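Local coordinates for protein 6-aminohexanoate-dimer hydrolase (Bacillus anthracis, PDB 4GB7) that is a putative 6-aminohexanoate-dimer hydrolase of the beta-lactamase family, which probably cleaves amide bonds through a serine nucleophile, at residues T378-H391 against Y406-E418. Residues are numbered along the deposited sequence; the frame is centred on the assembly and turned at random.
Sequences TLYIDPKAKMVIVH and YSNMYIDIAHHLE
The C-terminal helix of the beta-lactamase-like fold lies here on a beta hairpin of the five-stranded antiparallel sheet, where Tyr410 meets side chains of both strands. Its ring presents an edge to one face of the Tyr380 ring, planes at 51°, with Tyr410 CD2 3.6 Å from Tyr380 CD1, while Tyr410 CB adds a CH-pi contact over the same ring. From strand 387-391, Ile389 CD1 reaches Tyr410 CD1 at 3.5 Å, and Ile389 CG2 lies over one face of the Tyr410 ring. The phenol end is fixed by two polar partners: Tyr410 OH is 2.8 Å from His391 ND1, a hydrogen bond in the plane of the tyrosine ring that either group could donate, and it shares a water with Thr378 OG1. His391 swings its CG anti to the backbone N (chi1 -161°), which also carries CE1 over a face of Tyr406, 3.3 Å from CZ; these two rings meet obliquely, and His391 NE2 hydrogen-bonds Thr110 OG1.

Further along the helix the small Ala414 lets the hairpin end come close, its CB 3.7 Å from Ala385 CB. Met387 (selenomethionine) runs beside it, SE touching Ile413 CG2 and Leu417 CD1. A second water joins Tyr380 OH and Asp382 OD2, with a weak bond to Tyr410 O; Asn364 and Gln366 also hold those two side chains. Asp382 OD1 accepts from Ala385 N, an Asx motif that braces the turn, where Lys386 and Met387 form a G1 bulge opposite Asp382. At the helix C-terminus, one Lys386 conformer makes a weak, doubtful salt bridge to Glu418; Asn118 and His117 are their respective other partners. The helix extends its cover to strand 110-117 through Leu417, whereas Leu379, Ile381 and Val390 pack against helix 307-318 on the sheet's other face.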
ATOM      1  N   THR A 378       4.628   3.104   4.896  1.00 15.32           N
ATOM      2  CA  THR A 378       5.428   1.913   4.665  1.00 17.32           C
ATOM      3  C   THR A 378       4.882   0.734   5.467  1.00 16.41           C
ATOM      4  O   THR A 378       4.566   0.885   6.652  1.00 15.96           O
ATOM      5  CB  THR A 378       6.909   2.096   5.078  1.00 19.60           C
ATOM      6  OG1 THR A 378       7.471   3.242   4.411  1.00 18.74           O
ATOM      7  CG2 THR A 378       7.760   0.840   4.739  1.00 17.50           C
ATOM      8  N   LEU A 379       4.787  -0.415   4.792  1.00 16.21           N
ATOM      9  CA  LEU A 379       4.773  -1.714   5.479  1.00 15.95           C
ATOM     10  C   LEU A 379       6.043  -2.430   5.137  1.00 15.88           C
ATOM     11  O   LEU A 379       6.294  -2.749   3.946  1.00 16.03           O
ATOM     12  CB  LEU A 379       3.567  -2.570   5.055  1.00 15.02           C
ATOM     13  CG  LEU A 379       3.488  -3.967   5.642  1.00 15.70           C
ATOM     14  CD1 LEU A 379       3.451  -4.052   7.174  1.00 18.43           C
ATOM     15  CD2 LEU A 379       2.275  -4.677   5.008  1.00 18.19           C
ATOM     16  N   TYR A 380       6.830  -2.731   6.127  1.00 15.97           N
ATOM     17  CA  TYR A 380       8.217  -3.250   5.940  1.00 14.73           C
ATOM     18  C   TYR A 380       8.357  -4.571   6.728  1.00 15.27           C
ATOM     19  O   TYR A 380       8.080  -4.631   7.941  1.00 15.89           O
ATOM     20  CB  TYR A 380       9.204  -2.212   6.456  1.00 14.81           C
ATOM     21  CG  TYR A 380      10.670  -2.618   6.463  1.00 16.49           C
ATOM     22  CD1 TYR A 380      11.512  -2.360   5.367  1.00 15.40           C
ATOM     23  CD2 TYR A 380      11.245  -3.216   7.569  1.00 15.79           C
ATOM     24  CE1 TYR A 380      12.861  -2.709   5.378  1.00 15.74           C
ATOM     25  CE2 TYR A 380      12.586  -3.571   7.591  1.00 17.27           C
ATOM     26  CZ  TYR A 380      13.401  -3.287   6.500  1.00 17.24           C
ATOM     27  OH  TYR A 380      14.737  -3.609   6.515  1.00 17.58           O
ATOM     28  N   ILE A 381       8.780  -5.632   6.039  1.00 17.20           N
ATOM     29  CA  ILE A 381       8.893  -6.941   6.649  1.00 16.74           C
ATOM     30  C   ILE A 381      10.330  -7.395   6.517  1.00 16.11           C
ATOM     31  O   ILE A 381      10.859  -7.487   5.387  1.00 18.28           O
ATOM     32  CB  ILE A 381       7.942  -7.955   5.970  1.00 16.92           C
ATOM     33  CG1 ILE A 381       6.474  -7.375   6.015  1.00 21.60           C
ATOM     34  CG2 ILE A 381       8.110  -9.327   6.622  1.00 19.21           C
ATOM     35  CD1 ILE A 381       5.493  -8.224   5.305  1.00 24.94           C
ATOM     36  N   ASP A 382      10.930  -7.735   7.640  1.00 15.54           N
ATOM     37  CA  ASP A 382      12.331  -8.186   7.722  1.00 15.67           C
ATOM     38  C   ASP A 382      12.341  -9.626   8.200  1.00 15.27           C
ATOM     39  O   ASP A 382      12.171  -9.912   9.343  1.00 17.82           O
ATOM     40  CB  ASP A 382      13.088  -7.270   8.696  1.00 14.47           C
ATOM     41  CG  ASP A 382      14.510  -7.712   8.988  1.00 17.87           C
ATOM     42  OD1 ASP A 382      14.874  -8.835   8.621  1.00 17.86           O
ATOM     43  OD2 ASP A 382      15.305  -6.886   9.544  1.00 19.39           O
ATOM     44  N   PRO A 383      12.486 -10.581   7.264  1.00 17.18           N
ATOM     45  CA  PRO A 383      12.468 -11.975   7.658  1.00 16.30           C
ATOM     46  C   PRO A 383      13.739 -12.446   8.387  1.00 17.48           C
ATOM     47  O   PRO A 383      13.697 -13.490   9.047  1.00 24.12           O
ATOM     48  CB  PRO A 383      12.287 -12.698   6.350  1.00 20.61           C
ATOM     49  CG  PRO A 383      12.585 -11.746   5.295  1.00 27.49           C
ATOM     50  CD  PRO A 383      12.759 -10.382   5.849  1.00 19.53           C
ATOM     51  N   LYS A 384      14.845 -11.684   8.309  1.00 17.29           N
ATOM     52  CA  LYS A 384      16.069 -12.095   8.988  1.00 19.34           C
ATOM     53  C   LYS A 384      15.913 -11.835  10.502  1.00 19.42           C
ATOM     54  O   LYS A 384      16.260 -12.701  11.319  1.00 21.10           O
ATOM     55  CB  LYS A 384      17.300 -11.354   8.454  1.00 19.94           C
ATOM     56  CG  LYS A 384      18.626 -11.850   9.012  1.00 21.38           C
ATOM     57  CD  LYS A 384      19.818 -11.190   8.347  1.00 24.06           C
ATOM     58  CE  LYS A 384      21.127 -11.843   8.739  1.00 36.91           C
ATOM     59  NZ  LYS A 384      21.661 -11.112   9.913  1.00 48.10           N
ATOM     60  N   ALA A 385      15.459 -10.626  10.840  1.00 18.72           N
ATOM     61  CA  ALA A 385      15.242 -10.229  12.227  1.00 15.29           C
ATOM     62  C   ALA A 385      13.855 -10.523  12.750  1.00 17.74           C
ATOM     63  O   ALA A 385      13.554 -10.236  13.922  1.00 20.23           O
ATOM     64  CB  ALA A 385      15.600  -8.776  12.452  1.00 17.25           C
ATOM     65  N   LYS A 386      13.006 -11.097  11.905  1.00 18.62           N
ATOM     66  CA  LYS A 386      11.639 -11.407  12.279  0.60 19.49           C
ATOM     67  C   LYS A 386      10.927 -10.143  12.801  1.00 18.52           C
ATOM     68  O   LYS A 386      10.388 -10.140  13.893  1.00 17.60           O
ATOM     69  CB  LYS A 386      11.658 -12.569  13.294  0.60 20.93           C
ATOM     70  CG  LYS A 386      12.233 -13.856  12.702  0.60 22.88           C
ATOM     71  CD  LYS A 386      13.088 -14.643  13.696  0.60 31.83           C
ATOM     72  CE  LYS A 386      14.447 -13.991  14.008  0.60 36.10           C
ATOM     73  NZ  LYS A 386      14.625 -13.665  15.466  0.60 32.83           N
HETATM   74  N   MSE A 387      10.991  -9.059  12.021  1.00 16.33           N
HETATM   75  CA  MSE A 387      10.472  -7.766  12.411  1.00 16.99           C
HETATM   76  C   MSE A 387       9.515  -7.231  11.371  1.00 16.49           C
HETATM   77  O   MSE A 387       9.697  -7.430  10.157  1.00 18.21           O
HETATM   78  CB  MSE A 387      11.625  -6.784  12.631  1.00 18.01           C
HETATM   79  CG  MSE A 387      11.195  -5.475  13.131  1.00 18.41           C
HETATM   80 SE   MSE A 387      12.642  -4.152  13.200  0.70 19.06          SE
HETATM   81  CE  MSE A 387      12.778  -4.119  11.227  1.00 21.24           C
ATOM     82  N   VAL A 388       8.431  -6.650  11.859  1.00 14.74           N
ATOM     83  CA  VAL A 388       7.467  -5.905  11.035  1.00 14.23           C
ATOM     84  C   VAL A 388       7.481  -4.446  11.499  1.00 15.45           C
ATOM     85  O   VAL A 388       7.381  -4.171  12.706  1.00 16.49           O
ATOM     86  CB  VAL A 388       6.058  -6.469  11.186  1.00 15.45           C
ATOM     87  CG1 VAL A 388       5.008  -5.639  10.419  1.00 15.99           C
ATOM     88  CG2 VAL A 388       6.025  -7.929  10.771  1.00 17.01           C
ATOM     89  N   ILE A 389       7.523  -3.517  10.539  1.00 14.78           N
ATOM     90  CA  ILE A 389       7.322  -2.104  10.829  1.00 15.60           C
ATOM     91  C   ILE A 389       6.168  -1.583   9.983  1.00 15.59           C
ATOM     92  O   ILE A 389       6.100  -1.830   8.776  1.00 16.47           O
ATOM     93  CB  ILE A 389       8.581  -1.283  10.628  1.00 14.57           C
ATOM     94  CG1 ILE A 389       9.668  -1.721  11.659  1.00 19.62           C
ATOM     95  CG2 ILE A 389       8.325   0.218  10.642  1.00 17.01           C
ATOM     96  CD1 ILE A 389      10.941  -0.909  11.573  1.00 19.62           C
ATOM     97  N   VAL A 390       5.260  -0.913  10.649  1.00 13.92           N
ATOM     98  CA  VAL A 390       4.176  -0.137  10.035  1.00 15.32           C
ATOM     99  C   VAL A 390       4.445   1.310  10.277  1.00 14.67           C
ATOM    100  O   VAL A 390       4.636   1.723  11.416  1.00 14.88           O
ATOM    101  CB  VAL A 390       2.784  -0.518  10.566  1.00 14.48           C
ATOM    102  CG1 VAL A 390       1.702   0.347   9.913  1.00 15.18           C
ATOM    103  CG2 VAL A 390       2.483  -1.999  10.256  1.00 16.44           C
ATOM    104  N   HIS A 391       4.425   2.096   9.208  1.00 15.61           N
ATOM    105  CA  HIS A 391       4.764   3.521   9.305  1.00 14.70           C
ATOM    106  C   HIS A 391       3.725   4.274   8.538  1.00 15.57           C
ATOM    107  O   HIS A 391       3.610   4.064   7.296  1.00 15.49           O
ATOM    108  CB  HIS A 391       6.176   3.733   8.719  1.00 16.04           C
ATOM    109  CG  HIS A 391       6.841   5.013   9.126  1.00 16.01           C
ATOM    110  ND1 HIS A 391       8.172   5.120   9.169  1.00 14.49           N
ATOM    111  CD2 HIS A 391       6.335   6.227   9.455  1.00 16.03           C
ATOM    112  CE1 HIS A 391       8.511   6.359   9.586  1.00 15.85           C
ATOM    113  NE2 HIS A 391       7.383   7.047   9.756  1.00 16.44           N
ATOM    114  N   TYR A 406      14.844   6.536   6.623  1.00 16.92           N
ATOM    115  CA  TYR A 406      13.976   5.520   7.154  1.00 18.08           C
ATOM    116  C   TYR A 406      14.417   4.109   6.795  1.00 18.17           C
ATOM    117  O   TYR A 406      14.430   3.229   7.656  1.00 15.90           O
ATOM    118  CB  TYR A 406      12.555   5.775   6.665  1.00 17.53           C
ATOM    119  CG  TYR A 406      11.766   6.923   7.278  1.00 17.76           C
ATOM    120  CD1 TYR A 406      12.177   7.578   8.444  1.00 16.91           C
ATOM    121  CD2 TYR A 406      10.587   7.345   6.675  1.00 15.61           C
ATOM    122  CE1 TYR A 406      11.397   8.543   8.998  1.00 18.39           C
ATOM    123  CE2 TYR A 406       9.797   8.315   7.215  1.00 18.11           C
ATOM    124  CZ  TYR A 406      10.222   8.933   8.372  1.00 18.47           C
ATOM    125  OH  TYR A 406       9.430   9.890   8.934  1.00 19.54           O
ATOM    126  N   SER A 407      14.795   3.885   5.532  1.00 19.56           N
ATOM    127  CA  SER A 407      15.173   2.546   5.120  1.00 19.00           C
ATOM    128  C   SER A 407      16.356   2.018   5.919  1.00 17.11           C
ATOM    129  O   SER A 407      16.377   0.868   6.338  1.00 18.66           O
ATOM    130  CB  SER A 407      15.494   2.516   3.620  1.00 20.67           C
ATOM    131  OG  SER A 407      14.332   2.816   2.879  1.00 22.06           O
ATOM    132  N   ASN A 408      17.335   2.902   6.151  1.00 15.22           N
ATOM    133  CA  ASN A 408      18.496   2.552   6.929  1.00 17.64           C
ATOM    134  C   ASN A 408      18.148   2.433   8.421  1.00 15.79           C
ATOM    135  O   ASN A 408      18.668   1.551   9.105  1.00 16.14           O
ATOM    136  CB  ASN A 408      19.597   3.590   6.721  1.00 19.23           C
ATOM    137  CG  ASN A 408      20.394   3.311   5.448  1.00 17.22           C
ATOM    138  OD1 ASN A 408      21.194   2.353   5.433  1.00 21.84           O
ATOM    139  ND2 ASN A 408      20.145   4.105   4.365  1.00 19.32           N
HETATM  140  N   MSE A 409      17.282   3.297   8.924  1.00 16.87           N
HETATM  141  CA  MSE A 409      16.829   3.255  10.330  1.00 16.61           C
HETATM  142  C   MSE A 409      16.152   1.916  10.639  1.00 15.53           C
HETATM  143  O   MSE A 409      16.324   1.335  11.725  1.00 16.72           O
HETATM  144  CB  MSE A 409      15.835   4.389  10.545  1.00 21.26           C
HETATM  145  CG  MSE A 409      15.183   4.505  11.890  1.00 22.69           C
HETATM  146 SE   MSE A 409      13.933   5.971  11.663  0.70 24.47          SE
HETATM  147  CE  MSE A 409      12.406   4.943  11.120  1.00 20.97           C
ATOM    148  N   TYR A 410      15.409   1.374   9.666  1.00 15.40           N
ATOM    149  CA  TYR A 410      14.745   0.088   9.928  1.00 15.94           C
ATOM    150  C   TYR A 410      15.763  -1.051  10.140  1.00 15.55           C
ATOM    151  O   TYR A 410      15.558  -1.954  10.948  1.00 16.56           O
ATOM    152  CB  TYR A 410      13.829  -0.271   8.791  1.00 16.64           C
ATOM    153  CG  TYR A 410      12.691   0.682   8.508  1.00 15.27           C
ATOM    154  CD1 TYR A 410      12.218   1.587   9.431  1.00 14.81           C
ATOM    155  CD2 TYR A 410      12.116   0.689   7.278  1.00 18.20           C
ATOM    156  CE1 TYR A 410      11.187   2.466   9.099  1.00 15.21           C
ATOM    157  CE2 TYR A 410      11.096   1.533   6.955  1.00 16.99           C
ATOM    158  CZ  TYR A 410      10.639   2.454   7.872  1.00 15.73           C
ATOM    159  OH  TYR A 410       9.592   3.302   7.497  1.00 18.66           O
ATOM    160  N   ILE A 411      16.856  -1.011   9.395  1.00 16.14           N
ATOM    161  CA  ILE A 411      17.962  -1.941   9.586  1.00 16.27           C
ATOM    162  C   ILE A 411      18.611  -1.764  10.962  1.00 16.12           C
ATOM    163  O   ILE A 411      18.824  -2.744  11.700  1.00 17.34           O
ATOM    164  CB  ILE A 411      19.011  -1.832   8.451  1.00 17.10           C
ATOM    165  CG1 ILE A 411      18.386  -2.124   7.075  1.00 17.71           C
ATOM    166  CG2 ILE A 411      20.165  -2.808   8.762  1.00 16.11           C
ATOM    167  CD1 ILE A 411      19.280  -1.855   5.871  1.00 18.87           C
ATOM    168  N   ASP A 412      18.914  -0.526  11.344  1.00 17.05           N
ATOM    169  CA  ASP A 412      19.461  -0.287  12.640  1.00 17.80           C
ATOM    170  C   ASP A 412      18.562  -0.690  13.793  1.00 16.43           C
ATOM    171  O   ASP A 412      19.055  -1.245  14.797  1.00 17.38           O
ATOM    172  CB  ASP A 412      19.860   1.171  12.794  1.00 16.43           C
ATOM    173  CG  ASP A 412      21.079   1.549  11.934  1.00 22.23           C
ATOM    174  OD1 ASP A 412      21.878   0.655  11.507  1.00 20.61           O
ATOM    175  OD2 ASP A 412      21.245   2.765  11.729  1.00 24.00           O
ATOM    176  N   ILE A 413      17.260  -0.429  13.664  1.00 16.27           N
ATOM    177  CA  ILE A 413      16.322  -0.906  14.676  1.00 17.75           C
ATOM    178  C   ILE A 413      16.360  -2.436  14.792  1.00 16.31           C
ATOM    179  O   ILE A 413      16.430  -2.977  15.879  1.00 18.12           O
ATOM    180  CB  ILE A 413      14.871  -0.392  14.457  1.00 16.70           C
ATOM    181  CG1 ILE A 413      14.811   1.115  14.621  1.00 16.61           C
ATOM    182  CG2 ILE A 413      13.895  -1.154  15.398  1.00 17.30           C
ATOM    183  CD1 ILE A 413      13.527   1.737  14.094  1.00 18.04           C
ATOM    184  N   ALA A 414      16.268  -3.134  13.660  1.00 17.23           N
ATOM    185  CA  ALA A 414      16.348  -4.588  13.666  1.00 15.83           C
ATOM    186  C   ALA A 414      17.619  -5.086  14.397  1.00 15.87           C
ATOM    187  O   ALA A 414      17.576  -6.020  15.201  1.00 18.47           O
ATOM    188  CB  ALA A 414      16.327  -5.119  12.218  1.00 16.79           C
ATOM    189  N   HIS A 415      18.771  -4.522  14.066  1.00 16.36           N
ATOM    190  CA  HIS A 415      20.022  -5.020  14.643  1.00 17.13           C
ATOM    191  C   HIS A 415      20.060  -4.738  16.151  1.00 17.19           C
ATOM    192  O   HIS A 415      20.604  -5.515  16.916  1.00 19.67           O
ATOM    193  CB  HIS A 415      21.210  -4.368  13.963  1.00 16.66           C
ATOM    194  CG  HIS A 415      21.402  -4.818  12.547  1.00 16.85           C
ATOM    195  ND1 HIS A 415      22.332  -4.291  11.728  1.00 20.03           N
ATOM    196  CD2 HIS A 415      20.692  -5.757  11.785  1.00 17.90           C
ATOM    197  CE1 HIS A 415      22.256  -4.917  10.529  1.00 18.29           C
ATOM    198  NE2 HIS A 415      21.243  -5.789  10.571  1.00 20.12           N
ATOM    199  N   HIS A 416      19.503  -3.611  16.567  1.00 18.39           N
ATOM    200  CA  HIS A 416      19.347  -3.300  17.990  1.00 18.37           C
ATOM    201  C   HIS A 416      18.481  -4.304  18.729  1.00 19.47           C
ATOM    202  O   HIS A 416      18.868  -4.797  19.796  1.00 20.82           O
ATOM    203  CB  HIS A 416      18.821  -1.897  18.148  1.00 18.65           C
ATOM    204  CG  HIS A 416      18.506  -1.525  19.563  1.00 21.82           C
ATOM    205  ND1 HIS A 416      19.455  -1.148  20.442  1.00 26.35           N
ATOM    206  CD2 HIS A 416      17.309  -1.465  20.223  1.00 22.77           C
ATOM    207  CE1 HIS A 416      18.880  -0.855  21.618  1.00 32.40           C
ATOM    208  NE2 HIS A 416      17.559  -1.050  21.485  1.00 29.95           N
ATOM    209  N   LEU A 417      17.331  -4.646  18.155  1.00 17.84           N
ATOM    210  CA  LEU A 417      16.404  -5.595  18.753  1.00 19.95           C
ATOM    211  C   LEU A 417      16.993  -7.007  18.777  1.00 22.96           C
ATOM    212  O   LEU A 417      16.672  -7.810  19.661  1.00 23.54           O
ATOM    213  CB  LEU A 417      15.073  -5.565  17.981  1.00 19.46           C
ATOM    214  CG  LEU A 417      14.250  -4.274  18.079  1.00 19.24           C
ATOM    215  CD1 LEU A 417      13.003  -4.423  17.249  1.00 23.71           C
ATOM    216  CD2 LEU A 417      13.905  -3.875  19.513  1.00 24.94           C
ATOM    217  N   GLU A 418      17.857  -7.318  17.813  1.00 19.53           N
ATOM    218  CA  GLU A 418      18.525  -8.589  17.759  1.00 22.18           C
ATOM    219  C   GLU A 418      19.745  -8.647  18.681  1.00 20.88           C
ATOM    220  O   GLU A 418      20.371  -9.665  18.771  1.00 26.77           O
ATOM    221  CB  GLU A 418      18.909  -8.941  16.299  1.00 22.12           C
ATOM    222  CG  GLU A 418      17.757  -9.280  15.365  1.00 24.49           C
ATOM    223  CD  GLU A 418      17.161 -10.654  15.643  1.00 27.22           C
ATOM    224  OE1 GLU A 418      17.763 -11.637  15.193  1.00 30.34           O
ATOM    225  OE2 GLU A 418      16.104 -10.748  16.310  1.00 25.79           O
TER
HETATM  226  O   HOH W   1       9.967   3.839   4.614  1.00 24.26           O
HETATM  227  O   HOH W   2      15.525  -4.348   9.036  1.00 19.63           O
HETATM  228  O   HOH W   3      19.086 -11.515  12.895  1.00 28.35           O